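Local coordinates for surface glycoprotein (Trypanosoma brucei, PDB 5KLH) that is a transmembrane surface antigen of the insect-stage parasite whose two-lobed ectodomain, the part in this chain, may serve as a sensor, at residues A[59-64]-A[195-200]; A[67-72]-A[86-91]; A[93-98]-A[151-156]; A[157-162]-A[186-191]. One frame throughout, in Å; residues are numbered along the deposited sequence.

Contact 1. Residues A[59-64]-A[195-200]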
loop_
_atom_site.group_PDB
_atom_site.type_symbol
_atom_site.label_atom_id
_atom_site.label_comp_id
_atom_site.label_asym_id
_atom_site.label_seq_id
_atom_site.Cartn_x
_atom_site.Cartn_y
_atom_site.Cartn_z
ATOM N N GLU A 59 12.002 -4.346 -11.295
ATOM C CA GLU A 59 10.626 -4.456 -11.789
ATOM C C GLU A 59 10.492 -5.307 -13.033
ATOM O O GLU A 59 11.432 -5.441 -13.810
ATOM C CB GLU A 59 10.040 -3.065 -12.086
ATOM C CG GLU A 59 10.757 -2.287 -13.204
ATOM C CD GLU A 59 10.288 -2.650 -14.612
ATOM O OE1 GLU A 59 11.018 -2.333 -15.582
ATOM O OE2 GLU A 59 9.188 -3.233 -14.758
ATOM N N ALA A 60 9.299 -5.856 -13.220
ATOM C CA ALA A 60 8.941 -6.484 -14.469
ATOM C C ALA A 60 7.434 -6.412 -14.603
ATOM O O ALA A 60 6.720 -6.346 -13.598
ATOM C CB ALA A 60 9.446 -7.937 -14.516
ATOM N N THR A 61 6.960 -6.395 -15.844
ATOM C CA THR A 61 5.528 -6.461 -16.124
ATOM C C THR A 61 5.155 -7.917 -16.357
ATOM O O THR A 61 5.680 -8.562 -17.267
ATOM C CB THR A 61 5.156 -5.613 -17.345
ATOM O OG1 THR A 61 5.485 -4.247 -17.077
ATOM C CG2 THR A 61 3.665 -5.710 -17.639
ATOM N N VAL A 62 4.284 -8.446 -15.501
ATOM C CA VAL A 62 3.893 -9.842 -15.570
ATOM C C VAL A 62 2.531 -9.969 -16.224
ATOM O O VAL A 62 1.571 -9.365 -15.769
ATOM C CB VAL A 62 3.850 -10.478 -14.164
ATOM C CG1 VAL A 62 3.423 -11.917 -14.259
ATOM C CG2 VAL A 62 5.222 -10.373 -13.504
ATOM N N PRO A 63 2.439 -10.744 -17.311
ATOM C CA PRO A 63 1.106 -10.894 -17.901
ATOM C C PRO A 63 0.179 -11.667 -16.971
ATOM O O PRO A 63 0.634 -12.559 -16.269
ATOM C CB PRO A 63 1.382 -11.674 -19.191
ATOM C CG PRO A 63 2.658 -12.430 -18.901
ATOM C CD PRO A 63 3.468 -11.519 -18.025
ATOM N N VAL A 64 -1.103 -11.327 -16.956
ATOM C CA VAL A 64 -2.039 -12.089 -16.139
ATOM C C VAL A 64 -2.194 -13.509 -16.702
ATOM O O VAL A 64 -2.165 -14.504 -15.962
ATOM C CB VAL A 64 -3.396 -11.367 -16.052
ATOM C CG1 VAL A 64 -4.480 -12.285 -15.533
ATOM C CG2 VAL A 64 -3.264 -10.154 -15.152
ATOM N N GLN A 195 -7.326 -5.807 -15.726
ATOM C CA GLN A 195 -6.023 -5.583 -16.341
ATOM C C GLN A 195 -5.513 -6.853 -17.031
ATOM O O GLN A 195 -5.793 -7.959 -16.554
ATOM C CB GLN A 195 -5.017 -5.123 -15.279
ATOM C CG GLN A 195 -5.425 -3.865 -14.521
ATOM C CD GLN A 195 -5.488 -2.644 -15.408
ATOM O OE1 GLN A 195 -4.468 -2.163 -15.916
ATOM N NE2 GLN A 195 -6.697 -2.131 -15.611
ATOM N N ASP A 196 -4.756 -6.720 -18.121
ATOM C CA ASP A 196 -4.207 -7.929 -18.750
ATOM C C ASP A 196 -2.758 -8.159 -18.314
ATOM O O ASP A 196 -2.153 -9.183 -18.633
ATOM C CB ASP A 196 -4.310 -7.877 -20.278
ATOM C CG ASP A 196 -3.570 -6.697 -20.886
ATOM O OD1 ASP A 196 -2.891 -5.961 -20.145
ATOM O OD2 ASP A 196 -3.666 -6.508 -22.122
ATOM N N LYS A 197 -2.215 -7.211 -17.564
ATOM C CA LYS A 197 -0.869 -7.366 -17.018
ATOM C C LYS A 197 -0.700 -6.528 -15.760
ATOM O O LYS A 197 -1.431 -5.566 -15.544
ATOM C CB LYS A 197 0.180 -6.984 -18.062
ATOM C CG LYS A 197 -0.033 -5.603 -18.684
ATOM C CD LYS A 197 0.861 -5.417 -19.914
ATOM C CE LYS A 197 0.478 -4.186 -20.712
ATOM N NZ LYS A 197 -0.898 -4.309 -21.256
ATOM N N VAL A 198 0.267 -6.920 -14.925
ATOM C CA VAL A 198 0.528 -6.253 -13.662
ATOM C C VAL A 198 1.997 -5.878 -13.549
ATOM O O VAL A 198 2.858 -6.735 -13.736
ATOM C CB VAL A 198 0.142 -7.165 -12.453
ATOM C CG1 VAL A 198 0.622 -6.564 -11.158
ATOM C CG2 VAL A 198 -1.366 -7.375 -12.431
ATOM N N GLN A 199 2.282 -4.609 -13.260
ATOM C CA GLN A 199 3.651 -4.188 -12.982
ATOM C C GLN A 199 4.045 -4.565 -11.562
ATOM O O GLN A 199 3.370 -4.174 -10.611
ATOM C CB GLN A 199 3.811 -2.676 -13.177
ATOM C CG GLN A 199 3.608 -2.207 -14.611
ATOM C CD GLN A 199 3.839 -0.715 -14.777
ATOM O OE1 GLN A 199 2.964 0.012 -15.250
ATOM N NE2 GLN A 199 5.030 -0.253 -14.400
ATOM N N VAL A 200 5.144 -5.301 -11.426
ATOM C CA VAL A 200 5.635 -5.727 -10.125
ATOM C C VAL A 200 6.901 -4.951 -9.814
ATOM O O VAL A 200 7.817 -4.912 -10.643
ATOM C CB VAL A 200 5.933 -7.228 -10.090
ATOM C CG1 VAL A 200 6.397 -7.627 -8.691
ATOM C CG2 VAL A 200 4.704 -8.015 -10.500
#
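The CG2 methyl of T61 overlaps the aliphatic chain of K197 and comes 3.6 Å from K197 CD. It also touches CB and CG of that lysine. T61 CG2 is anti to the backbone N and lies over K197, while OG1 (chi1 -61°) is beside that N and near CG of Q199. Beyond CD the lysine bends at chi4. Its NZ meets D196 OD1 at 2.8 Å on the syn side of the carboxylate, a salt bridge between sequence neighbours.

V62 and V200 point to the other face. Their CG2 methyls meet at 3.9 Å. A60 and V198 share this buried face. F33 packs on A60, V62 and V200, while L155, L158 and L160 press on the valines of the 195-200 segment.

The backbones form an antiparallel pair. A60 with V200 and V62 with V198 are hydrogen-bonded pairs, with V62 N 2.8 Å from V198 O. T61 with Q199 and P63 with K197 are non-hydrogen-bonded pairs, and the P63 ring touches V36. V64 N extends the pairing with a nearly straight bond to D196 O (2.9 Å, 175°). Its donor stands above the carbonyl plane. V64 CG2 lies against Q195 O at 3.6 Å. At the other end E59 turns its carboxylate to R41, a salt bridge.

The strand 197-204 continues the sheet by pairing in parallel with 145-164. This is typical of a mixed beta sheet with one face, carrying T61, P63, K197 and Q199, towards solvent and the other, with A60 and the valines, buried under F33 and the leucines.

Contact 2. Residues A[67-72]-A[86-91]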
loop_
_atom_site.group_PDB
_atom_site.type_symbol
_atom_site.label_atom_id
_atom_site.label_comp_id
_atom_site.label_asym_id
_atom_site.label_seq_id
_atom_site.Cartn_x
_atom_site.Cartn_y
_atom_site.Cartn_z
ATOM N N ASN A 67 -0.250 -16.743 -15.498
ATOM C CA ASN A 67 0.256 -16.494 -14.154
ATOM C C ASN A 67 -0.881 -16.367 -13.152
ATOM O O ASN A 67 -0.743 -15.677 -12.142
ATOM C CB ASN A 67 1.135 -15.231 -14.119
ATOM C CG ASN A 67 2.422 -15.403 -14.895
ATOM O OD1 ASN A 67 3.255 -16.255 -14.557
ATOM N ND2 ASN A 67 2.604 -14.587 -15.934
ATOM N N THR A 68 -1.996 -17.044 -13.423
ATOM C CA THR A 68 -3.127 -17.039 -12.496
ATOM C C THR A 68 -3.335 -18.377 -11.791
ATOM O O THR A 68 -3.140 -19.444 -12.373
ATOM C CB THR A 68 -4.449 -16.657 -13.202
ATOM O OG1 THR A 68 -4.708 -17.580 -14.264
ATOM C CG2 THR A 68 -4.363 -15.262 -13.771
ATOM N N ASP A 69 -3.729 -18.292 -10.526
ATOM C CA ASP A 69 -4.136 -19.457 -9.739
ATOM C C ASP A 69 -5.491 -19.109 -9.180
ATOM O O ASP A 69 -5.590 -18.445 -8.146
ATOM C CB ASP A 69 -3.132 -19.765 -8.634
ATOM C CG ASP A 69 -3.596 -20.877 -7.694
ATOM O OD1 ASP A 69 -4.539 -21.618 -8.038
ATOM O OD2 ASP A 69 -2.997 -21.009 -6.605
ATOM N N GLY A 70 -6.536 -19.518 -9.892
ATOM C CA GLY A 70 -7.886 -19.152 -9.519
ATOM C C GLY A 70 -8.098 -17.663 -9.703
ATOM O O GLY A 70 -8.085 -17.162 -10.825
ATOM N N SER A 71 -8.276 -16.951 -8.600
ATOM C CA SER A 71 -8.551 -15.519 -8.669
ATOM C C SER A 71 -7.294 -14.691 -8.393
ATOM O O SER A 71 -7.345 -13.455 -8.384
ATOM C CB SER A 71 -9.645 -15.149 -7.667
ATOM O OG SER A 71 -9.188 -15.331 -6.332
ATOM N N GLN A 72 -6.178 -15.385 -8.161
ATOM C CA GLN A 72 -4.935 -14.753 -7.725
ATOM C C GLN A 72 -3.901 -14.680 -8.827
ATOM O O GLN A 72 -3.729 -15.625 -9.602
ATOM C CB GLN A 72 -4.333 -15.517 -6.538
ATOM C CG GLN A 72 -5.297 -15.721 -5.400
ATOM C CD GLN A 72 -5.416 -14.518 -4.491
ATOM O OE1 GLN A 72 -4.415 -13.928 -4.071
ATOM N NE2 GLN A 72 -6.647 -14.164 -4.151
ATOM N N THR A 86 7.188 -16.295 -3.111
ATOM C CA THR A 86 6.014 -16.083 -3.945
ATOM C C THR A 86 5.029 -15.145 -3.262
ATOM O O THR A 86 4.783 -15.253 -2.063
ATOM C CB THR A 86 5.301 -17.414 -4.264
ATOM O OG1 THR A 86 6.187 -18.263 -5.003
ATOM C CG2 THR A 86 4.038 -17.183 -5.101
ATOM N N ARG A 87 4.467 -14.225 -4.033
ATOM C CA ARG A 87 3.299 -13.491 -3.580
ATOM C C ARG A 87 2.137 -13.830 -4.479
ATOM O O ARG A 87 2.237 -13.704 -5.712
ATOM C CB ARG A 87 3.533 -11.978 -3.583
ATOM C CG ARG A 87 2.259 -11.183 -3.303
ATOM C CD ARG A 87 1.875 -11.260 -1.824
ATOM N NE ARG A 87 2.888 -10.609 -1.002
ATOM C CZ ARG A 87 2.875 -9.313 -0.685
ATOM N NH1 ARG A 87 1.883 -8.523 -1.092
ATOM N NH2 ARG A 87 3.857 -8.807 0.051
ATOM N N ARG A 88 1.050 -14.276 -3.858
ATOM C CA ARG A 88 -0.253 -14.329 -4.507
ATOM C C ARG A 88 -1.066 -13.110 -4.109
ATOM O O ARG A 88 -1.146 -12.783 -2.933
ATOM C CB ARG A 88 -0.989 -15.609 -4.122
ATOM C CG ARG A 88 -0.527 -16.816 -4.900
ATOM C CD ARG A 88 -1.178 -18.090 -4.378
ATOM N NE ARG A 88 -1.002 -19.180 -5.335
ATOM C CZ ARG A 88 0.135 -19.839 -5.502
ATOM N NH1 ARG A 88 1.191 -19.524 -4.776
ATOM N NH2 ARG A 88 0.213 -20.822 -6.393
ATOM N N SER A 89 -1.653 -12.422 -5.085
ATOM C CA SER A 89 -2.421 -11.217 -4.805
ATOM C C SER A 89 -3.668 -11.296 -5.658
ATOM O O SER A 89 -3.581 -11.715 -6.811
ATOM C CB SER A 89 -1.611 -9.955 -5.134
ATOM O OG SER A 89 -2.216 -8.790 -4.589
ATOM N N PRO A 90 -4.824 -10.884 -5.116
ATOM C CA PRO A 90 -6.054 -11.029 -5.898
ATOM C C PRO A 90 -6.076 -10.108 -7.113
ATOM O O PRO A 90 -5.766 -8.928 -6.974
ATOM C CB PRO A 90 -7.161 -10.652 -4.902
ATOM C CG PRO A 90 -6.487 -9.840 -3.870
ATOM C CD PRO A 90 -5.084 -10.369 -3.761
ATOM N N LEU A 91 -6.437 -10.652 -8.275
ATOM C CA LEU A 91 -6.589 -9.843 -9.497
ATOM C C LEU A 91 -7.671 -8.794 -9.348
ATOM O O LEU A 91 -7.589 -7.704 -9.924
ATOM C CB LEU A 91 -6.911 -10.735 -10.680
ATOM C CG LEU A 91 -5.777 -11.671 -11.080
ATOM C CD1 LEU A 91 -6.301 -12.738 -12.018
ATOM C CD2 LEU A 91 -4.662 -10.879 -11.730
#
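Q72 lays its amide alongside P90. NE2 of Q72 is 3.6 Å from P90 CB, and Q72 OE1 is 3.2 Å from P90 N, a nitrogen with no hydrogen to give. The bend at chi2 of Q72 (-82°) brings CD close to P90 N and CA. This is the close-packed part. Beside it L91 N donates to S71 O at 2.9 Å, nearly straight and in the carbonyl plane. L91 CD1 meets T68 CG2 at 3.6 Å, with the two side chains roughly perpendicular.

The solvent side is held by charge. R88 reaches D69 with an extended chain, and two of its nitrogens share one oxygen. NE is 3.0 Å and NH2 3.2 Å from D69 OD2. The carboxylate and guanidinium planes are nearly perpendicular (86°). NE takes the anti lone pair, while NH2 comes from above the carboxylate plane.

D69 to Q72 form a type II' turn, with G70 at positive phi. This turn joins the short strand 68-69 to strand 72-79. The latter pairs with 85-100, whose other edge meets 145-164. S89 faces L155 and L158 there, and L91 also touches V64.

Contact 3. Residues A[93-98]-A[151-156]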
loop_
_atom_site.group_PDB
_atom_site.type_symbol
_atom_site.label_atom_id
_atom_site.label_comp_id
_atom_site.label_asym_id
_atom_site.label_seq_id
_atom_site.Cartn_x
_atom_site.Cartn_y
_atom_site.Cartn_z
ATOM N N ALA A 93 -10.413 -7.113 -6.281
ATOM C CA ALA A 93 -10.875 -7.066 -4.908
ATOM C C ALA A 93 -12.123 -6.218 -4.803
ATOM O O ALA A 93 -12.321 -5.262 -5.563
ATOM C CB ALA A 93 -9.780 -6.529 -3.982
ATOM N N THR A 94 -12.971 -6.598 -3.858
ATOM C CA THR A 94 -14.132 -5.819 -3.501
ATOM C C THR A 94 -13.811 -5.078 -2.221
ATOM O O THR A 94 -13.809 -5.663 -1.139
ATOM C CB THR A 94 -15.354 -6.705 -3.313
ATOM O OG1 THR A 94 -15.609 -7.414 -4.533
ATOM C CG2 THR A 94 -16.564 -5.871 -2.945
ATOM N N ARG A 95 -13.512 -3.795 -2.349
ATOM C CA ARG A 95 -13.085 -3.004 -1.205
ATOM C C ARG A 95 -14.300 -2.474 -0.454
ATOM O O ARG A 95 -15.148 -1.800 -1.036
ATOM C CB ARG A 95 -12.180 -1.861 -1.679
ATOM C CG ARG A 95 -11.378 -1.177 -0.592
ATOM C CD ARG A 95 -10.757 0.121 -1.114
ATOM N NE ARG A 95 -9.611 -0.100 -2.001
ATOM C CZ ARG A 95 -9.133 0.803 -2.859
ATOM N NH1 ARG A 95 -9.706 1.994 -2.977
ATOM N NH2 ARG A 95 -8.084 0.513 -3.615
ATOM N N GLU A 96 -14.394 -2.795 0.832
ATOM C CA GLU A 96 -15.505 -2.331 1.650
ATOM C C GLU A 96 -15.014 -1.287 2.641
ATOM O O GLU A 96 -14.136 -1.575 3.458
ATOM C CB GLU A 96 -16.161 -3.505 2.393
ATOM C CG GLU A 96 -16.646 -4.624 1.476
ATOM C CD GLU A 96 -17.262 -5.797 2.231
ATOM O OE1 GLU A 96 -17.319 -5.756 3.481
ATOM O OE2 GLU A 96 -17.698 -6.759 1.562
ATOM N N ARG A 97 -15.555 -0.073 2.566
ATOM C CA ARG A 97 -15.246 0.927 3.584
ATOM C C ARG A 97 -16.459 1.112 4.483
ATOM O O ARG A 97 -17.517 1.573 4.036
ATOM C CB ARG A 97 -14.802 2.251 2.950
ATOM C CG ARG A 97 -13.441 2.154 2.237
ATOM C CD ARG A 97 -12.413 1.359 3.075
ATOM N NE ARG A 97 -11.241 0.940 2.300
ATOM C CZ ARG A 97 -10.088 0.532 2.831
ATOM N NH1 ARG A 97 -9.924 0.490 4.150
ATOM N NH2 ARG A 97 -9.086 0.170 2.038
ATOM N N TRP A 98 -16.300 0.719 5.748
ATOM C CA TRP A 98 -17.401 0.664 6.699
ATOM C C TRP A 98 -17.555 1.946 7.502
ATOM O O TRP A 98 -16.569 2.578 7.862
ATOM C CB TRP A 98 -17.199 -0.499 7.668
ATOM C CG TRP A 98 -17.542 -1.832 7.106
ATOM C CD1 TRP A 98 -16.790 -2.583 6.250
ATOM C CD2 TRP A 98 -18.724 -2.586 7.376
ATOM N NE1 TRP A 98 -17.441 -3.758 5.959
ATOM C CE2 TRP A 98 -18.629 -3.787 6.641
ATOM C CE3 TRP A 98 -19.858 -2.364 8.161
ATOM C CZ2 TRP A 98 -19.624 -4.764 6.677
ATOM C CZ3 TRP A 98 -20.845 -3.332 8.192
ATOM C CH2 TRP A 98 -20.723 -4.515 7.453
ATOM N N GLN A 151 -16.511 -0.657 -3.442
ATOM C CA GLN A 151 -15.881 -0.313 -4.708
ATOM C C GLN A 151 -15.180 -1.532 -5.284
ATOM O O GLN A 151 -14.563 -2.301 -4.549
ATOM C CB GLN A 151 -14.885 0.841 -4.534
ATOM C CG GLN A 151 -15.513 2.167 -4.108
ATOM C CD GLN A 151 -16.180 2.921 -5.249
ATOM O OE1 GLN A 151 -16.323 2.409 -6.362
ATOM N NE2 GLN A 151 -16.591 4.159 -4.973
ATOM N N GLU A 152 -15.292 -1.717 -6.597
ATOM C CA GLU A 152 -14.589 -2.809 -7.272
ATOM C C GLU A 152 -13.276 -2.320 -7.857
ATOM O O GLU A 152 -13.252 -1.334 -8.602
ATOM C CB GLU A 152 -15.463 -3.421 -8.382
ATOM C CG GLU A 152 -16.873 -3.798 -7.939
ATOM C CD GLU A 152 -16.918 -4.911 -6.901
ATOM O OE1 GLU A 152 -15.911 -5.626 -6.698
ATOM O OE2 GLU A 152 -17.989 -5.075 -6.280
ATOM N N VAL A 153 -12.187 -2.997 -7.503
ATOM C CA VAL A 153 -10.856 -2.621 -7.972
ATOM C C VAL A 153 -10.084 -3.803 -8.547
ATOM O O VAL A 153 -10.338 -4.967 -8.194
ATOM C CB VAL A 153 -10.030 -1.997 -6.844
ATOM C CG1 VAL A 153 -10.772 -0.796 -6.291
ATOM C CG2 VAL A 153 -9.802 -3.008 -5.724
ATOM N N TYR A 154 -9.134 -3.497 -9.427
ATOM C CA TYR A 154 -8.351 -4.532 -10.091
ATOM C C TYR A 154 -6.867 -4.232 -9.992
ATOM O O TYR A 154 -6.428 -3.114 -10.298
ATOM C CB TYR A 154 -8.765 -4.672 -11.547
ATOM C CG TYR A 154 -10.219 -5.027 -11.711
ATOM C CD1 TYR A 154 -11.195 -4.049 -11.710
ATOM C CD2 TYR A 154 -10.619 -6.356 -11.840
ATOM C CE1 TYR A 154 -12.531 -4.371 -11.859
ATOM C CE2 TYR A 154 -11.962 -6.684 -11.985
ATOM C CZ TYR A 154 -12.903 -5.695 -11.982
ATOM O OH TYR A 154 -14.235 -6.031 -12.124
ATOM N N LEU A 155 -6.099 -5.230 -9.584
ATOM C CA LEU A 155 -4.659 -5.078 -9.421
ATOM C C LEU A 155 -3.960 -4.639 -10.705
ATOM O O LEU A 155 -4.144 -5.252 -11.764
ATOM C CB LEU A 155 -4.052 -6.397 -8.954
ATOM C CG LEU A 155 -2.562 -6.358 -8.635
ATOM C CD1 LEU A 155 -2.296 -5.463 -7.431
ATOM C CD2 LEU A 155 -2.108 -7.775 -8.361
ATOM N N SER A 156 -3.135 -3.600 -10.586
ATOM C CA SER A 156 -2.407 -3.043 -11.719
ATOM C C SER A 156 -0.915 -2.947 -11.422
ATOM O O SER A 156 -0.085 -3.139 -12.305
ATOM C CB SER A 156 -2.953 -1.670 -12.067
ATOM O OG SER A 156 -2.225 -1.109 -13.141
HETATM O O HOH W 1 -18.579 -7.641 -5.480
#
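The guanidinium of R95 carries V153 CG1 over one face, 4.0 Å above the plane and offset toward the rim. The arginine chain runs almost perpendicular to the valine. The guanidinium of R97, on the same strand, meets R95 CD at its edge. Y190 also packs on both R95 and V153.

The motif is a two-stranded antiparallel section of beta sheet. A93 with V153 and R95 with Q151 are hydrogen-bonded pairs, and T94 with E152 is the non-hydrogen-bonded pair between them. A93 N is 2.9 Å from V153 O, and V153 N returns a bond to A93 O. A93 CB and V153 CG2 touch at 3.9 Å on the same face as R95. The strands 85-100 and 145-164 run on together, with the W98 ring meeting that of Y148. R97 pairs with C149, whose disulfide to C126 of the helix 116-128 has been seen in a structure of this protein. This is consistent with strands that connect the two lobes of the ectodomain.

On the opposite face from R95, T94 and E152 lie next to each other. E152 bends at chi2 (-65°), which brings its CD back toward the threonine. T94 OG1 donates to the syn lone pair of E152 OE1 at 2.8 Å. That oxygen also has H92 NE2 as a partner. A water bridges the two side chains: it donates to T94 OG1 at 3.1 Å and to E152 OE2 at 2.8 Å.

Contact 4. Residues A[157-162]-A[186-191]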
loop_
_atom_site.group_PDB
_atom_site.type_symbol
_atom_site.label_atom_id
_atom_site.label_comp_id
_atom_site.label_asym_id
_atom_site.label_seq_id
_atom_site.Cartn_x
_atom_site.Cartn_y
_atom_site.Cartn_z
ATOM N N LYS A 157 -0.598 -2.611 -10.176
ATOM C CA LYS A 157 0.785 -2.444 -9.744
ATOM C C LYS A 157 0.929 -3.132 -8.395
ATOM O O LYS A 157 0.231 -2.784 -7.452
ATOM C CB LYS A 157 1.153 -0.956 -9.663
ATOM C CG LYS A 157 2.642 -0.694 -9.532
ATOM C CD LYS A 157 2.995 0.776 -9.795
ATOM C CE LYS A 157 2.420 1.273 -11.120
ATOM N NZ LYS A 157 2.731 2.714 -11.365
ATOM N N LEU A 158 1.828 -4.114 -8.316
ATOM C CA LEU A 158 2.042 -4.857 -7.094
ATOM C C LEU A 158 3.383 -4.438 -6.512
ATOM O O LEU A 158 4.390 -4.525 -7.204
ATOM C CB LEU A 158 2.017 -6.359 -7.382
ATOM C CG LEU A 158 2.289 -7.271 -6.184
ATOM C CD1 LEU A 158 1.104 -7.267 -5.260
ATOM C CD2 LEU A 158 2.598 -8.677 -6.660
ATOM N N TYR A 159 3.383 -3.935 -5.280
ATOM C CA TYR A 159 4.612 -3.489 -4.611
ATOM C C TYR A 159 5.077 -4.503 -3.590
ATOM O O TYR A 159 4.320 -4.840 -2.677
ATOM C CB TYR A 159 4.387 -2.154 -3.895
ATOM C CG TYR A 159 3.924 -1.019 -4.768
ATOM C CD1 TYR A 159 2.596 -0.932 -5.185
ATOM C CD2 TYR A 159 4.795 -0.009 -5.134
ATOM C CE1 TYR A 159 2.167 0.127 -5.968
ATOM C CE2 TYR A 159 4.370 1.054 -5.913
ATOM C CZ TYR A 159 3.053 1.111 -6.320
ATOM O OH TYR A 159 2.621 2.168 -7.084
ATOM N N LEU A 160 6.319 -4.968 -3.709
ATOM C CA LEU A 160 6.850 -5.964 -2.789
ATOM C C LEU A 160 8.060 -5.387 -2.084
ATOM O O LEU A 160 8.699 -4.481 -2.619
ATOM C CB LEU A 160 7.224 -7.249 -3.535
ATOM C CG LEU A 160 6.103 -7.878 -4.360
ATOM C CD1 LEU A 160 6.603 -9.065 -5.189
ATOM C CD2 LEU A 160 4.996 -8.336 -3.434
ATOM N N VAL A 161 8.360 -5.890 -0.888
ATOM C CA VAL A 161 9.486 -5.368 -0.112
ATOM C C VAL A 161 10.386 -6.476 0.415
ATOM O O VAL A 161 9.915 -7.485 0.962
ATOM C CB VAL A 161 8.981 -4.492 1.071
ATOM C CG1 VAL A 161 10.131 -3.821 1.796
ATOM C CG2 VAL A 161 8.018 -3.425 0.577
ATOM N N ALA A 162 11.688 -6.284 0.229
ATOM C CA ALA A 162 12.689 -7.186 0.808
ATOM C C ALA A 162 13.456 -6.495 1.922
ATOM O O ALA A 162 13.740 -5.303 1.843
ATOM C CB ALA A 162 13.661 -7.674 -0.265
ATOM N N LEU A 186 -2.889 -5.583 0.869
ATOM C CA LEU A 186 -3.755 -5.014 -0.160
ATOM C C LEU A 186 -3.538 -3.522 -0.382
ATOM O O LEU A 186 -4.375 -2.853 -0.990
ATOM C CB LEU A 186 -5.221 -5.269 0.176
ATOM C CG LEU A 186 -5.636 -6.741 0.186
ATOM C CD1 LEU A 186 -7.149 -6.870 0.309
ATOM C CD2 LEU A 186 -5.133 -7.436 -1.052
ATOM N N SER A 187 -2.412 -3.008 0.099
ATOM C CA SER A 187 -2.047 -1.613 -0.139
ATOM C C SER A 187 -1.319 -1.523 -1.473
ATOM O O SER A 187 -0.110 -1.300 -1.507
ATOM C CB SER A 187 -1.172 -1.087 0.999
ATOM O OG SER A 187 -1.846 -1.189 2.242
ATOM N N GLN A 188 -2.053 -1.737 -2.565
ATOM C CA GLN A 188 -1.434 -1.884 -3.878
ATOM C C GLN A 188 -1.972 -0.874 -4.878
ATOM O O GLN A 188 -2.803 -0.036 -4.541
ATOM C CB GLN A 188 -1.644 -3.309 -4.398
ATOM C CG GLN A 188 -1.189 -4.382 -3.425
ATOM C CD GLN A 188 0.307 -4.354 -3.232
ATOM O OE1 GLN A 188 1.014 -3.746 -4.023
ATOM N NE2 GLN A 188 0.802 -5.004 -2.168
ATOM N N GLY A 189 -1.492 -0.959 -6.108
ATOM C CA GLY A 189 -1.942 -0.057 -7.152
ATOM C C GLY A 189 -3.102 -0.696 -7.864
ATOM O O GLY A 189 -2.957 -1.790 -8.423
ATOM N N TYR A 190 -4.250 -0.020 -7.847
ATOM C CA TYR A 190 -5.481 -0.573 -8.418
ATOM C C TYR A 190 -6.069 0.295 -9.501
ATOM O O TYR A 190 -5.835 1.516 -9.534
ATOM C CB TYR A 190 -6.532 -0.779 -7.329
ATOM C CG TYR A 190 -6.177 -1.882 -6.366
ATOM C CD1 TYR A 190 -6.272 -3.206 -6.752
ATOM C CD2 TYR A 190 -5.752 -1.598 -5.078
ATOM C CE1 TYR A 190 -5.941 -4.237 -5.869
ATOM C CE2 TYR A 190 -5.422 -2.619 -4.191
ATOM C CZ TYR A 190 -5.516 -3.933 -4.605
ATOM O OH TYR A 190 -5.187 -4.968 -3.758
ATOM N N GLU A 191 -6.839 -0.340 -10.386
ATOM C CA GLU A 191 -7.586 0.376 -11.416
ATOM C C GLU A 191 -9.054 -0.044 -11.406
ATOM O O GLU A 191 -9.443 -1.000 -10.725
ATOM C CB GLU A 191 -6.984 0.136 -12.815
ATOM C CG GLU A 191 -5.533 0.504 -12.956
ATOM C CD GLU A 191 -5.311 2.003 -12.958
ATOM O OE1 GLU A 191 -6.301 2.757 -13.094
ATOM O OE2 GLU A 191 -4.146 2.422 -12.810
#
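K157 and G189 form a single antiparallel hydrogen-bonded pair, K157 N bonding to G189 O and G189 N to K157 O. The second bond is the shorter, 2.8 Å. K157 CB is 4.1 Å from G189 CA, and the close 4.5 Å approach of the two CA atoms is accommodated by the absence of a side chain on G189.

Past this pair the backbones part, and the side chain of Q188 takes over. Its OE1 accepts the N-H of Y159 at 2.7 Å in a nearly straight bond (178°). The donor is tilted 23° from the amide plane. A bend at chi2 of Q188 (-66°) turns CD toward the 157-162 strand. L158 CD1 packs against this amide, 3.6 Å from Q188 CD.

The Y159 side chain runs antiparallel to the arm of Q188. Q188 OE1 and G189 N both lie at the edge of its ring, in the ring plane, with OE1 3.4 Å from Y159 CD1. The other end of the amide is held too, because Q188 NE2 donates to H185 O. S178 and L180 line the tyrosine from the loop before 186-191, and L155 and R87 also touch Q188.

The chemistry is that of a buried amide used as a strand partner. Q188 OE1 stands in for a backbone carbonyl opposite Y159 N, and bonds at both its oxygen and its nitrogen fix which way the amide faces.

In the fold
From the N terminus, contact 1 opens first, at 59-64, and closes last, when 195-200 returns. The other three contacts nest inside that loop. They follow in series and none cross. Contact 2 closes the short loop between 67-72 and 86-91. Contact 3 opens next on the same strand, 85-100, and closes at 151-156 after the helix 116-128 and a disulfide-rich region. Contact 4 starts at once on 157-162 and closes at 186-191. The strand 145-164 unites the set: it carries one side of contacts 3 and 4, takes L91 of contact 2 as a backbone partner through L155, and bonds Q199 of contact 1 through S156 and L158.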